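Local structure of CRISPR-associated endonuclease/helicase Cas3 (Thermus thermophilus HB8, 3SK9) at residues H29-A34 with F178-A183; A50-D55 with F258-P263; A136-A141 with R201-A206. The protein cuts single-stranded DNA with its N-terminal HD nuclease domain, the part present here, and belongs to the CRISPR defence against viruses and plasmids. All coordinates share one frame; numbering follows the deposited sequence.

Overall arrangement
From the N terminus, helix 26-43 supplies the first half of contact 1 and helix 46-56 that of contact 2. Helix 129-138 then opens contact 3. Contact 1 closes when the end of helix 165-181 returns to helix 26-43, contact 3 when helix 196-213 reaches 136-141, so these two loops cross. Contact 2 closes last, at strand 260-264; its loop encloses contact 3 and crosses contact 1. Contacts 2 and 3 touch through Arg-201, whose NE lies 2.8 Å from Asp-55 OD2 in a salt bridge. Contact 1 stays separate, its centre about 16 Å from that of contact 3. Contact 2 ties the C-terminal hairpin to helix 46-56, and contacts 1 and 3 join helices of the HD domain.

Contact 1 of 3, residues H29-A34 with F178-A183; sequences HMLDTA and FRRLGA
Leu-31 and Ala-34 on helix 26-43 face Arg-180 and Leu-181 at the end of helix 165-181, the closest CA pair being Ala-34 and Leu-181, 7.9 Å apart. This is helix-to-helix packing within the mainly helical HD nuclease domain, and a Schellman motif with Gly-182 at C-prime ends the second helix. Leu-31 meets Arg-180 with both branches, the two side chains crossing at about a right angle. Its CD2 touches CB and CG of the arginine, while Leu-31 CD1 lies over one guanidinium face, toward the rim, 3.7 Å from Arg-180 NH1. A bend at chi2 (-81°) in Arg-180 turns its chain so that root and guanidinium can both meet the leucine. The charge is met by a salt bridge from NH2 to Glu-176, and Tyr-230 of helix 230-246 touches both Leu-31 and Arg-180. About one turn on from Leu-31, Ala-34 CB meets Leu-181 CD2 at 3.9 Å. The first helix also carries the metal ligand His-29, outside the interface; its NE2 is hydrogen-bonded to OD1 of Asp-210, another metal-site residue. In the same helix turn, His-29 O accepts from Thr-33 N and from Thr-33 OG1 (2.9 Å), which arrive from opposite faces of the carbonyl plane.

Contact 2 of 3, residues A50-D55 with F258-P263; sequences ALYAED and FGELFP
Glu-260 OE1 accepts a short hydrogen bond of 2.7 Å from Tyr-52 OH, a polar link between helix 46-56 and the start of strand 260-264. The phenol comes to the syn lone pair of OE1, on the side of the other carboxylate oxygen. Glu-260 OE1 in turn sits in the plane of the ring, at its edge, 3.4 Å from Tyr-52 CE2. Ring and carboxylate planes are 25° apart, although the two side chains cross at about a right angle. In Glu-260, chi1 of 62° tucks CG over the main chain, flanked by N and C, and the extended chain beyond carries the carboxylate to the hydroxyl. Glu-260 OE2 lies 2.7 Å from Arg-201 O, a closeness of two acceptors that would be consistent with a protonated carboxyl. A second, looser touch sets the Leu-51 CD1 methyl 4.0 Å from Gly-259 O, which also accepts from Thr-48 OG1. Gly-259, with positive phi (76°) in the tight turn of the C-terminal beta hairpin, leaves room for the leucine methyl. Helix 196-213 lies against both partners, Arg-201 and Leu-205 touching Tyr-52 and Ala-204 touching Glu-260; helix 60-71 packs on the tyrosine, and strand 253-257 pairs with strand 260-264.

Contact 3 of 3, residues A136-A141 with R201-A206; sequences AAALGA and RVMALA
Leu-139, just past the end of helix 129-138, sets its CD2 methyl against both Val-202 and Ala-206, residues one turn apart on helix 196-213. The fit is tight: Leu-139 CD2 stands 3.5 Å from Ala-206 CB, closer than usual carbon contact, and 3.9 Å from Val-202 CG1. With CG beside the backbone N (chi1 -60°), Leu-139 carries its branched end toward the other helix even though its CB does not point there. The small side chain of Ala-138 lets the main chains come close beside this contact. Ala-138 CB meets Met-203 CB at 3.9 Å, and the CA atoms of the same two residues are 4.5 Å apart. Met-203 CG leans on the carbonyl of Ala-138, 3.5 Å from its O, before bends at chi2 and chi3 lead the thioether away from the interface. The Ala-206 methyl also touches His-74, a divalent-metal-binding residue, so this packing borders the metal site. The side chains meet through carbon alone, apart from Met-203 CG on that carbonyl; polarity enters through the main chain, where a water oxygen is placed to donate to Ala-138 O (2.9 Å) and Met-203 O (2.8 Å), though more acceptors than protons lie in its reach.

Contact 1 of 3, residues H29-A34 with F178-A183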
loop_
_atom_site.group_PDB
_atom_site.type_symbol
_atom_site.label_atom_id
_atom_site.label_comp_id
_atom_site.label_asym_id
_atom_site.label_seq_id
_atom_site.Cartn_x
_atom_site.Cartn_y
_atom_site.Cartn_z
ATOM N N HIS A 29 -3.997 1.372 -9.094
ATOM C CA HIS A 29 -3.750 2.262 -7.980
ATOM C C HIS A 29 -2.768 1.618 -7.007
ATOM O O HIS A 29 -1.892 2.281 -6.469
ATOM C CB HIS A 29 -5.051 2.597 -7.255
ATOM C CG HIS A 29 -4.843 3.493 -6.076
ATOM N ND1 HIS A 29 -4.417 4.793 -6.200
ATOM C CD2 HIS A 29 -4.967 3.263 -4.746
ATOM C CE1 HIS A 29 -4.291 5.334 -5.000
ATOM N NE2 HIS A 29 -4.622 4.428 -4.099
ATOM N N MET A 30 -2.900 0.320 -6.773
ATOM C CA MET A 30 -1.980 -0.362 -5.821
ATOM C C MET A 30 -0.548 -0.373 -6.357
ATOM O O MET A 30 0.432 -0.137 -5.625
ATOM C CB MET A 30 -2.461 -1.810 -5.525
ATOM C CG MET A 30 -3.767 -1.932 -4.662
ATOM S SD MET A 30 -4.453 -3.652 -4.771
ATOM C CE MET A 30 -3.171 -4.573 -3.936
ATOM N N LEU A 31 -0.399 -0.609 -7.653
ATOM C CA LEU A 31 0.951 -0.636 -8.218
ATOM C C LEU A 31 1.555 0.779 -8.273
ATOM O O LEU A 31 2.792 0.958 -8.066
ATOM C CB LEU A 31 0.947 -1.273 -9.595
ATOM C CG LEU A 31 0.672 -2.773 -9.652
ATOM C CD1 LEU A 31 0.446 -3.208 -11.123
ATOM C CD2 LEU A 31 1.809 -3.572 -9.010
ATOM N N ASP A 32 0.709 1.780 -8.520
ATOM C CA ASP A 32 1.189 3.176 -8.512
ATOM C C ASP A 32 1.717 3.542 -7.112
ATOM O O ASP A 32 2.721 4.250 -6.986
ATOM C CB ASP A 32 0.059 4.173 -8.833
ATOM C CG ASP A 32 -0.395 4.095 -10.308
ATOM O OD1 ASP A 32 0.352 3.499 -11.102
ATOM O OD2 ASP A 32 -1.471 4.637 -10.616
ATOM N N THR A 33 0.963 3.122 -6.100
ATOM C CA THR A 33 1.314 3.409 -4.692
ATOM C C THR A 33 2.643 2.744 -4.367
ATOM O O THR A 33 3.525 3.321 -3.745
ATOM C CB THR A 33 0.183 2.908 -3.722
ATOM O OG1 THR A 33 -1.029 3.616 -4.041
ATOM C CG2 THR A 33 0.561 3.186 -2.228
ATOM N N ALA A 34 2.785 1.486 -4.743
ATOM C CA ALA A 34 4.077 0.784 -4.552
ATOM C C ALA A 34 5.221 1.468 -5.301
ATOM O O ALA A 34 6.345 1.526 -4.788
ATOM C CB ALA A 34 3.973 -0.691 -5.027
ATOM N N PHE A 178 3.061 -8.256 -4.914
ATOM C CA PHE A 178 4.334 -8.829 -4.425
ATOM C C PHE A 178 5.179 -9.391 -5.559
ATOM O O PHE A 178 6.400 -9.187 -5.624
ATOM C CB PHE A 178 4.077 -9.912 -3.374
ATOM C CG PHE A 178 3.927 -9.363 -1.994
ATOM C CD1 PHE A 178 4.906 -9.580 -1.042
ATOM C CD2 PHE A 178 2.870 -8.536 -1.673
ATOM C CE1 PHE A 178 4.801 -9.029 0.225
ATOM C CE2 PHE A 178 2.756 -7.978 -0.381
ATOM C CZ PHE A 178 3.708 -8.236 0.559
ATOM N N ARG A 179 4.527 -10.077 -6.480
ATOM C CA ARG A 179 5.250 -10.632 -7.624
ATOM C C ARG A 179 5.838 -9.555 -8.549
ATOM O O ARG A 179 6.987 -9.649 -8.960
ATOM C CB ARG A 179 4.344 -11.566 -8.416
ATOM C CG ARG A 179 5.058 -12.224 -9.605
ATOM C CD ARG A 179 4.193 -13.317 -10.238
ATOM N NE ARG A 179 2.790 -12.912 -10.396
ATOM C CZ ARG A 179 1.797 -13.379 -9.635
ATOM N NH1 ARG A 179 2.038 -14.276 -8.685
ATOM N NH2 ARG A 179 0.556 -12.980 -9.841
ATOM N N ARG A 180 5.049 -8.537 -8.874
ATOM C CA ARG A 180 5.521 -7.432 -9.706
ATOM C C ARG A 180 6.716 -6.660 -9.106
ATOM O O ARG A 180 7.576 -6.216 -9.848
ATOM C CB ARG A 180 4.419 -6.387 -9.987
ATOM C CG ARG A 180 3.235 -6.856 -10.687
ATOM C CD ARG A 180 3.525 -6.912 -12.126
ATOM N NE ARG A 180 2.244 -7.196 -12.673
ATOM C CZ ARG A 180 1.460 -6.385 -13.369
ATOM N NH1 ARG A 180 1.834 -5.211 -13.890
ATOM N NH2 ARG A 180 0.278 -6.875 -13.618
ATOM N N LEU A 181 6.712 -6.463 -7.789
ATOM C CA LEU A 181 7.772 -5.728 -7.075
ATOM C C LEU A 181 8.977 -6.581 -6.752
ATOM O O LEU A 181 10.025 -6.057 -6.362
ATOM C CB LEU A 181 7.252 -5.187 -5.737
ATOM C CG LEU A 181 6.597 -3.805 -5.818
ATOM C CD1 LEU A 181 7.615 -2.687 -5.990
ATOM C CD2 LEU A 181 5.544 -3.756 -6.924
ATOM N N GLY A 182 8.831 -7.897 -6.880
ATOM C CA GLY A 182 9.929 -8.809 -6.582
ATOM C C GLY A 182 10.235 -8.811 -5.098
ATOM O O GLY A 182 11.381 -8.988 -4.701
ATOM N N ALA A 183 9.198 -8.624 -4.276
ATOM C CA ALA A 183 9.344 -8.524 -2.821
ATOM C C ALA A 183 9.655 -9.868 -2.179
ATOM O O ALA A 183 8.908 -10.805 -2.378
ATOM C CB ALA A 183 8.056 -7.977 -2.231
#

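Contact 2 of 3, residues A50-D55 with F258-P263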
loop_
_atom_site.group_PDB
_atom_site.type_symbol
_atom_site.label_atom_id
_atom_site.label_comp_id
_atom_site.label_asym_id
_atom_site.label_seq_id
_atom_site.Cartn_x
_atom_site.Cartn_y
_atom_site.Cartn_z
ATOM N N ALA A 50 19.194 2.309 5.767
ATOM C CA ALA A 50 19.833 1.296 6.606
ATOM C C ALA A 50 18.843 0.855 7.721
ATOM O O ALA A 50 18.868 -0.296 8.175
ATOM C CB ALA A 50 21.152 1.840 7.243
ATOM N N LEU A 51 18.024 1.795 8.195
ATOM C CA LEU A 51 16.984 1.462 9.189
ATOM C C LEU A 51 16.022 0.408 8.627
ATOM O O LEU A 51 15.595 -0.500 9.365
ATOM C CB LEU A 51 16.205 2.715 9.582
ATOM C CG LEU A 51 16.937 3.653 10.563
ATOM C CD1 LEU A 51 16.163 4.957 10.830
ATOM C CD2 LEU A 51 17.218 2.924 11.880
ATOM N N TYR A 52 15.588 0.567 7.353
ATOM C CA TYR A 52 14.690 -0.445 6.765
ATOM C C TYR A 52 15.356 -1.803 6.650
ATOM O O TYR A 52 14.724 -2.827 6.853
ATOM C CB TYR A 52 14.207 -0.016 5.371
ATOM C CG TYR A 52 12.970 0.846 5.423
ATOM C CD1 TYR A 52 11.696 0.275 5.307
ATOM C CD2 TYR A 52 13.067 2.235 5.608
ATOM C CE1 TYR A 52 10.547 1.075 5.332
ATOM C CE2 TYR A 52 11.930 3.032 5.658
ATOM C CZ TYR A 52 10.685 2.443 5.530
ATOM O OH TYR A 52 9.546 3.239 5.550
ATOM N N ALA A 53 16.633 -1.812 6.284
ATOM C CA ALA A 53 17.360 -3.085 6.157
ATOM C C ALA A 53 17.411 -3.781 7.527
ATOM O O ALA A 53 17.251 -5.010 7.627
ATOM C CB ALA A 53 18.807 -2.828 5.591
ATOM N N GLU A 54 17.610 -3.000 8.580
ATOM C CA GLU A 54 17.717 -3.527 9.930
ATOM C C GLU A 54 16.328 -3.928 10.441
ATOM O O GLU A 54 16.178 -4.923 11.182
ATOM C CB GLU A 54 18.342 -2.475 10.852
ATOM C CG GLU A 54 18.537 -2.889 12.300
ATOM C CD GLU A 54 19.169 -1.764 13.133
ATOM O OE1 GLU A 54 20.090 -2.073 13.923
ATOM O OE2 GLU A 54 18.779 -0.564 12.984
ATOM N N ASP A 55 15.318 -3.150 10.059
ATOM C CA ASP A 55 13.945 -3.411 10.524
ATOM C C ASP A 55 13.519 -4.817 10.116
ATOM O O ASP A 55 12.805 -5.520 10.851
ATOM C CB ASP A 55 12.930 -2.456 9.838
ATOM C CG ASP A 55 12.925 -1.049 10.433
ATOM O OD1 ASP A 55 13.420 -0.857 11.579
ATOM O OD2 ASP A 55 12.385 -0.167 9.737
ATOM N N PHE A 258 9.734 9.271 12.471
ATOM C CA PHE A 258 10.299 7.916 12.670
ATOM C C PHE A 258 11.547 7.666 11.833
ATOM O O PHE A 258 11.783 6.545 11.328
ATOM C CB PHE A 258 9.249 6.852 12.376
ATOM C CG PHE A 258 7.883 7.234 12.893
ATOM C CD1 PHE A 258 7.647 7.285 14.267
ATOM C CD2 PHE A 258 6.848 7.565 12.011
ATOM C CE1 PHE A 258 6.389 7.655 14.754
ATOM C CE2 PHE A 258 5.593 7.953 12.471
ATOM C CZ PHE A 258 5.353 7.996 13.836
ATOM N N GLY A 259 12.416 8.663 11.779
ATOM C CA GLY A 259 13.678 8.482 11.078
ATOM C C GLY A 259 13.640 8.502 9.558
ATOM O O GLY A 259 14.635 8.097 8.919
ATOM N N GLU A 260 12.541 8.975 8.970
ATOM C CA GLU A 260 12.455 9.172 7.506
ATOM C C GLU A 260 11.875 10.553 7.245
ATOM O O GLU A 260 11.382 11.235 8.182
ATOM C CB GLU A 260 11.605 8.072 6.814
ATOM C CG GLU A 260 10.136 8.037 7.269
ATOM C CD GLU A 260 9.405 6.716 6.935
ATOM O OE1 GLU A 260 10.002 5.812 6.326
ATOM O OE2 GLU A 260 8.192 6.568 7.251
ATOM N N LEU A 261 11.974 10.997 6.000
ATOM C CA LEU A 261 11.668 12.385 5.656
ATOM C C LEU A 261 10.675 12.464 4.510
ATOM O O LEU A 261 10.751 11.669 3.546
ATOM C CB LEU A 261 12.970 13.119 5.196
ATOM C CG LEU A 261 14.076 13.163 6.244
ATOM C CD1 LEU A 261 15.469 13.602 5.647
ATOM C CD2 LEU A 261 13.685 14.082 7.419
ATOM N N PHE A 262 9.810 13.473 4.566
ATOM C CA PHE A 262 8.884 13.760 3.475
ATOM C C PHE A 262 8.822 15.270 3.277
ATOM O O PHE A 262 9.029 16.005 4.221
ATOM C CB PHE A 262 7.455 13.263 3.854
ATOM C CG PHE A 262 7.402 11.778 4.176
ATOM C CD1 PHE A 262 7.468 10.834 3.175
ATOM C CD2 PHE A 262 7.306 11.342 5.489
ATOM C CE1 PHE A 262 7.438 9.477 3.471
ATOM C CE2 PHE A 262 7.276 9.974 5.767
ATOM C CZ PHE A 262 7.352 9.064 4.764
ATOM N N PRO A 263 8.488 15.726 2.068
ATOM C CA PRO A 263 8.168 17.160 1.922
ATOM C C PRO A 263 6.927 17.585 2.754
ATOM O O PRO A 263 5.897 16.865 2.819
ATOM C CB PRO A 263 7.901 17.313 0.420
ATOM C CG PRO A 263 7.418 15.945 -0.013
ATOM C CD PRO A 263 8.204 14.964 0.837
#

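Contact 3 of 3, residues A136-A141 with R201-A206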
loop_
_atom_site.group_PDB
_atom_site.type_symbol
_atom_site.label_atom_id
_atom_site.label_comp_id
_atom_site.label_asym_id
_atom_site.label_seq_id
_atom_site.Cartn_x
_atom_site.Cartn_y
_atom_site.Cartn_z
ATOM N N ALA A 136 -0.825 -4.608 9.745
ATOM C CA ALA A 136 -2.209 -4.452 9.238
ATOM C C ALA A 136 -2.834 -3.133 9.743
ATOM O O ALA A 136 -3.489 -2.388 8.980
ATOM C CB ALA A 136 -3.035 -5.646 9.695
ATOM N N ALA A 137 -2.650 -2.836 11.026
ATOM C CA ALA A 137 -3.072 -1.529 11.567
ATOM C C ALA A 137 -2.305 -0.346 10.982
ATOM O O ALA A 137 -2.893 0.710 10.770
ATOM C CB ALA A 137 -2.963 -1.491 13.107
ATOM N N ALA A 138 -0.992 -0.486 10.742
ATOM C CA ALA A 138 -0.220 0.582 10.069
ATOM C C ALA A 138 -0.833 1.003 8.725
ATOM O O ALA A 138 -0.750 2.167 8.301
ATOM C CB ALA A 138 1.268 0.118 9.858
ATOM N N LEU A 139 -1.414 0.033 8.022
ATOM C CA LEU A 139 -1.946 0.269 6.671
ATOM C C LEU A 139 -3.440 0.509 6.700
ATOM O O LEU A 139 -4.050 0.607 5.664
ATOM C CB LEU A 139 -1.619 -0.952 5.766
ATOM C CG LEU A 139 -0.062 -1.109 5.704
ATOM C CD1 LEU A 139 0.361 -2.493 5.226
ATOM C CD2 LEU A 139 0.543 -0.018 4.806
ATOM N N GLY A 140 -4.018 0.650 7.901
ATOM C CA GLY A 140 -5.470 0.763 8.050
ATOM C C GLY A 140 -6.013 2.188 8.018
ATOM O O GLY A 140 -5.386 3.098 7.474
ATOM N N ALA A 141 -7.197 2.355 8.613
ATOM C CA ALA A 141 -7.944 3.628 8.547
ATOM C C ALA A 141 -7.514 4.737 9.485
ATOM O O ALA A 141 -7.980 5.877 9.314
ATOM C CB ALA A 141 -9.465 3.334 8.787
ATOM N N ARG A 201 7.362 3.383 10.568
ATOM C CA ARG A 201 8.006 3.818 9.321
ATOM C C ARG A 201 7.129 3.422 8.120
ATOM O O ARG A 201 6.970 4.214 7.181
ATOM C CB ARG A 201 9.442 3.246 9.187
ATOM C CG ARG A 201 10.494 4.168 9.784
ATOM C CD ARG A 201 11.932 3.632 9.550
ATOM N NE ARG A 201 12.348 2.577 10.476
ATOM C CZ ARG A 201 12.722 2.817 11.732
ATOM N NH1 ARG A 201 12.704 4.058 12.203
ATOM N NH2 ARG A 201 13.154 1.843 12.503
ATOM N N VAL A 202 6.583 2.206 8.126
ATOM C CA VAL A 202 5.704 1.785 7.024
ATOM C C VAL A 202 4.397 2.581 7.004
ATOM O O VAL A 202 3.863 2.932 5.922
ATOM C CB VAL A 202 5.418 0.271 7.117
ATOM C CG1 VAL A 202 4.222 -0.144 6.209
ATOM C CG2 VAL A 202 6.718 -0.535 6.789
ATOM N N MET A 203 3.847 2.833 8.198
ATOM C CA MET A 203 2.641 3.646 8.318
ATOM C C MET A 203 2.775 4.994 7.619
ATOM O O MET A 203 1.925 5.359 6.806
ATOM C CB MET A 203 2.327 3.869 9.806
ATOM C CG MET A 203 0.995 4.565 10.079
ATOM S SD MET A 203 1.067 6.366 9.893
ATOM C CE MET A 203 2.225 6.772 11.204
ATOM N N ALA A 204 3.828 5.741 7.987
ATOM C CA ALA A 204 4.022 7.094 7.443
ATOM C C ALA A 204 4.283 7.001 5.926
ATOM O O ALA A 204 3.819 7.843 5.140
ATOM C CB ALA A 204 5.206 7.772 8.171
ATOM N N LEU A 205 5.046 5.986 5.518
ATOM C CA LEU A 205 5.380 5.858 4.088
ATOM C C LEU A 205 4.105 5.604 3.300
ATOM O O LEU A 205 3.910 6.183 2.230
ATOM C CB LEU A 205 6.365 4.707 3.866
ATOM C CG LEU A 205 6.786 4.451 2.402
ATOM C CD1 LEU A 205 7.516 5.647 1.831
ATOM C CD2 LEU A 205 7.688 3.146 2.359
ATOM N N ALA A 206 3.235 4.733 3.822
ATOM C CA ALA A 206 1.996 4.391 3.104
ATOM C C ALA A 206 1.058 5.596 3.025
ATOM O O ALA A 206 0.464 5.833 1.969
ATOM C CB ALA A 206 1.292 3.198 3.725
HETATM O O HOH W 1 -0.767 4.514 6.643
#